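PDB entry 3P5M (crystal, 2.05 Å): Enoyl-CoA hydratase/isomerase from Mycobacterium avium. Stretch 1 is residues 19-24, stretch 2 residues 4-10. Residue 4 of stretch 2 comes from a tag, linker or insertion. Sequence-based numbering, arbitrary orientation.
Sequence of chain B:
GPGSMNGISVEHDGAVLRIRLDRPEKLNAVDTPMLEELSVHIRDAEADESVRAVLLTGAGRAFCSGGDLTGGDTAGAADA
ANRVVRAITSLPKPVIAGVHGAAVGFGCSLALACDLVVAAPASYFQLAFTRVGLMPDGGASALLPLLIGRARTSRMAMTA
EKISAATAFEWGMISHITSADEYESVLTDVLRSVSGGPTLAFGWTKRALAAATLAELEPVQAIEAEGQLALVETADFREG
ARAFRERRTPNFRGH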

ATOM      1  N   ILE B  19     -11.980  24.055 -22.223  1.00 15.45           N
ATOM      2  CA  ILE B  19     -11.727  23.526 -23.537  1.00 15.99           C
ATOM      3  C   ILE B  19     -12.175  22.068 -23.467  1.00 16.26           C
ATOM      4  O   ILE B  19     -11.630  21.291 -22.677  1.00 15.53           O
ATOM      5  CB  ILE B  19     -10.229  23.601 -23.905  1.00 14.58           C
ATOM      6  CG1 ILE B  19      -9.707  25.055 -23.765  1.00 16.60           C
ATOM      7  CG2 ILE B  19     -10.006  22.972 -25.282  1.00 14.67           C
ATOM      8  CD1 ILE B  19      -8.392  25.368 -24.498  1.00 19.55           C
ATOM      9  N   ARG B  20     -13.195  21.729 -24.254  1.00 17.07           N
ATOM     10  CA  ARG B  20     -13.704  20.369 -24.340  1.00 17.78           C
ATOM     11  C   ARG B  20     -13.386  19.811 -25.711  1.00 18.89           C
ATOM     12  O   ARG B  20     -13.711  20.430 -26.731  1.00 19.51           O
ATOM     13  CB  ARG B  20     -15.225  20.284 -24.066  1.00 18.03           C
ATOM     14  N   LEU B  21     -12.712  18.658 -25.724  1.00 19.26           N
ATOM     15  CA  LEU B  21     -12.529  17.882 -26.956  1.00 20.60           C
ATOM     16  C   LEU B  21     -13.925  17.381 -27.282  1.00 21.58           C
ATOM     17  O   LEU B  21     -14.627  16.892 -26.403  1.00 21.27           O
ATOM     18  CB  LEU B  21     -11.566  16.707 -26.735  1.00 20.03           C
ATOM     19  CG  LEU B  21     -10.076  16.972 -26.522  1.00 21.43           C
ATOM     20  CD1 LEU B  21      -9.805  17.868 -25.342  1.00 21.63           C
ATOM     21  CD2 LEU B  21      -9.342  15.643 -26.343  1.00 22.26           C
ATOM     22  N   ASP B  22     -14.356  17.563 -28.526  1.00 23.55           N
ATOM     23  CA  ASP B  22     -15.789  17.407 -28.854  1.00 25.26           C
ATOM     24  C   ASP B  22     -15.985  16.593 -30.152  1.00 25.72           C
ATOM     25  O   ASP B  22     -16.702  17.010 -31.059  1.00 26.74           O
ATOM     26  CB  ASP B  22     -16.446  18.795 -28.965  1.00 26.59           C
ATOM     27  CG  ASP B  22     -17.991  18.764 -28.829  1.00 31.02           C
ATOM     28  OD1 ASP B  22     -18.566  17.919 -28.098  1.00 34.16           O
ATOM     29  OD2 ASP B  22     -18.643  19.642 -29.447  1.00 37.41           O
ATOM     30  N   ARG B  23     -15.316  15.454 -30.247  1.00 24.70           N
ATOM     31  CA  ARG B  23     -15.661  14.493 -31.256  1.00 25.15           C
ATOM     32  C   ARG B  23     -16.060  13.203 -30.545  1.00 25.50           C
ATOM     33  O   ARG B  23     -15.396  12.192 -30.710  1.00 25.30           O
ATOM     34  CB  ARG B  23     -14.509  14.284 -32.247  1.00 25.24           C
ATOM     35  N   PRO B  24     -17.161  13.228 -29.761  1.00 26.56           N
ATOM     36  CA  PRO B  24     -17.507  12.040 -28.957  1.00 27.60           C
ATOM     37  C   PRO B  24     -17.857  10.785 -29.785  1.00 29.30           C
ATOM     38  O   PRO B  24     -17.699   9.651 -29.298  1.00 29.63           O
ATOM     39  CB  PRO B  24     -18.703  12.504 -28.114  1.00 28.63           C
ATOM     40  CG  PRO B  24     -19.287  13.698 -28.846  1.00 29.29           C
ATOM     41  CD  PRO B  24     -18.122  14.336 -29.571  1.00 27.38           C
TER
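Stretch 2 (4-10) SMNGISV

How does stretch 2 run along stretch 1? Its strand, Ile-8 to Val-10, lies antiparallel to strand Ile-19 to Leu-21, with 158° between their N-to-C directions and a closest axial approach of 4.7 Å. Val-10 pairs with Ile-19, Ser-9 with Arg-20 and Ile-8 with Leu-21. Leading into the strand, Met-5 to Ile-8 form a type I' turn, whose positive phi at Gly-7 (75°) suits glycine.

What holds the backbones together? Ser-9 and Arg-20 form the hydrogen-bonded pair: Ser-9 N donates to Arg-20 O at 2.8 Å, and Arg-20 N to Ser-9 O, also at 2.8 Å. Beyond the strands, Asp-22 N donates to Gly-7 O at 2.7 Å, carrying the ladder into the turn.

Which side chains share a face? Ile-19, Leu-21, Ile-8 and Val-10 point to one side, where Ile-19 CG2 packs against Ile-8 CG2 at 3.7 Å. Arg-20 and Ser-9 point to the other, their CB atoms 4.1 Å apart; the Arg-20 side chain is not modelled past CB.

What does Asp-22 meet? The CA-to-CB bond of Asp-22 points toward stretch 2, and Asp-22 OD2 lies 3.0 Å from Ser-9 OG, though the angle is too poor for a hydrogen bond. Asp-22 OD2 also lies 3.3 Å from CB of Ser-4, a tag residue.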

ATOM      1  N   SER B   4     -18.817  24.002 -31.389  1.00 50.12           N
ATOM      2  CA  SER B   4     -17.411  23.525 -31.563  1.00 46.76           C
ATOM      3  C   SER B   4     -16.891  23.808 -32.978  1.00 47.39           C
ATOM      4  O   SER B   4     -17.652  23.742 -33.941  1.00 50.94           O
ATOM      5  CB  SER B   4     -17.307  22.028 -31.256  1.00 44.54           C
ATOM      6  OG  SER B   4     -17.470  21.239 -32.425  1.00 46.82           O
ATOM      7  N   MET B   5     -15.607  24.147 -33.095  1.00 44.60           N
ATOM      8  CA  MET B   5     -14.966  24.269 -34.398  1.00 44.96           C
ATOM      9  C   MET B   5     -13.788  23.306 -34.459  1.00 40.90           C
ATOM     10  O   MET B   5     -12.930  23.315 -33.575  1.00 38.30           O
ATOM     11  CB  MET B   5     -14.503  25.708 -34.680  1.00 47.14           C
ATOM     12  N   ASN B   6     -13.758  22.491 -35.515  1.00 40.63           N
ATOM     13  CA  ASN B   6     -12.732  21.443 -35.716  1.00 37.36           C
ATOM     14  C   ASN B   6     -12.648  20.447 -34.550  1.00 34.19           C
ATOM     15  O   ASN B   6     -11.556  20.007 -34.169  1.00 31.98           O
ATOM     16  CB  ASN B   6     -11.362  22.074 -36.046  1.00 36.63           C
ATOM     17  CG  ASN B   6     -11.413  22.946 -37.315  1.00 41.03           C
ATOM     18  OD1 ASN B   6     -11.867  22.492 -38.362  1.00 41.62           O
ATOM     19  ND2 ASN B   6     -10.973  24.203 -37.209  1.00 39.71           N
ATOM     20  N   GLY B   7     -13.811  20.105 -33.992  1.00 34.34           N
ATOM     21  CA  GLY B   7     -13.906  19.177 -32.879  1.00 32.77           C
ATOM     22  C   GLY B   7     -13.486  19.701 -31.510  1.00 31.84           C
ATOM     23  O   GLY B   7     -13.201  18.909 -30.612  1.00 31.26           O
ATOM     24  N   ILE B   8     -13.440  21.022 -31.336  1.00 32.79           N
ATOM     25  CA  ILE B   8     -13.108  21.634 -30.043  1.00 32.17           C
ATOM     26  C   ILE B   8     -14.182  22.640 -29.567  1.00 34.61           C
ATOM     27  O   ILE B   8     -14.481  23.613 -30.273  1.00 36.85           O
ATOM     28  CB  ILE B   8     -11.731  22.353 -30.085  1.00 30.90           C
ATOM     29  CG1 ILE B   8     -10.586  21.412 -30.521  1.00 29.36           C
ATOM     30  CG2 ILE B   8     -11.442  23.066 -28.744  1.00 30.95           C
ATOM     31  CD1 ILE B   8     -10.103  20.386 -29.472  1.00 25.07           C
ATOM     32  N   SER B   9     -14.755  22.408 -28.381  1.00 34.30           N
ATOM     33  CA  SER B   9     -15.661  23.374 -27.747  1.00 36.84           C
ATOM     34  C   SER B   9     -14.879  24.225 -26.778  1.00 35.41           C
ATOM     35  O   SER B   9     -13.991  23.747 -26.088  1.00 33.45           O
ATOM     36  CB  SER B   9     -16.801  22.705 -26.977  1.00 38.04           C
ATOM     37  OG  SER B   9     -17.573  21.877 -27.823  1.00 41.78           O
ATOM     38  N   VAL B  10     -15.219  25.497 -26.730  1.00 37.28           N
ATOM     39  CA  VAL B  10     -14.524  26.434 -25.885  1.00 36.84           C
ATOM     40  C   VAL B  10     -15.573  27.332 -25.260  1.00 38.92           C
ATOM     41  O   VAL B  10     -16.392  27.934 -25.969  1.00 40.86           O
ATOM     42  CB  VAL B  10     -13.513  27.262 -26.687  1.00 37.68           C
ATOM     43  CG1 VAL B  10     -12.860  28.312 -25.809  1.00 38.57           C
ATOM     44  CG2 VAL B  10     -12.429  26.338 -27.326  1.00 36.80           C
TER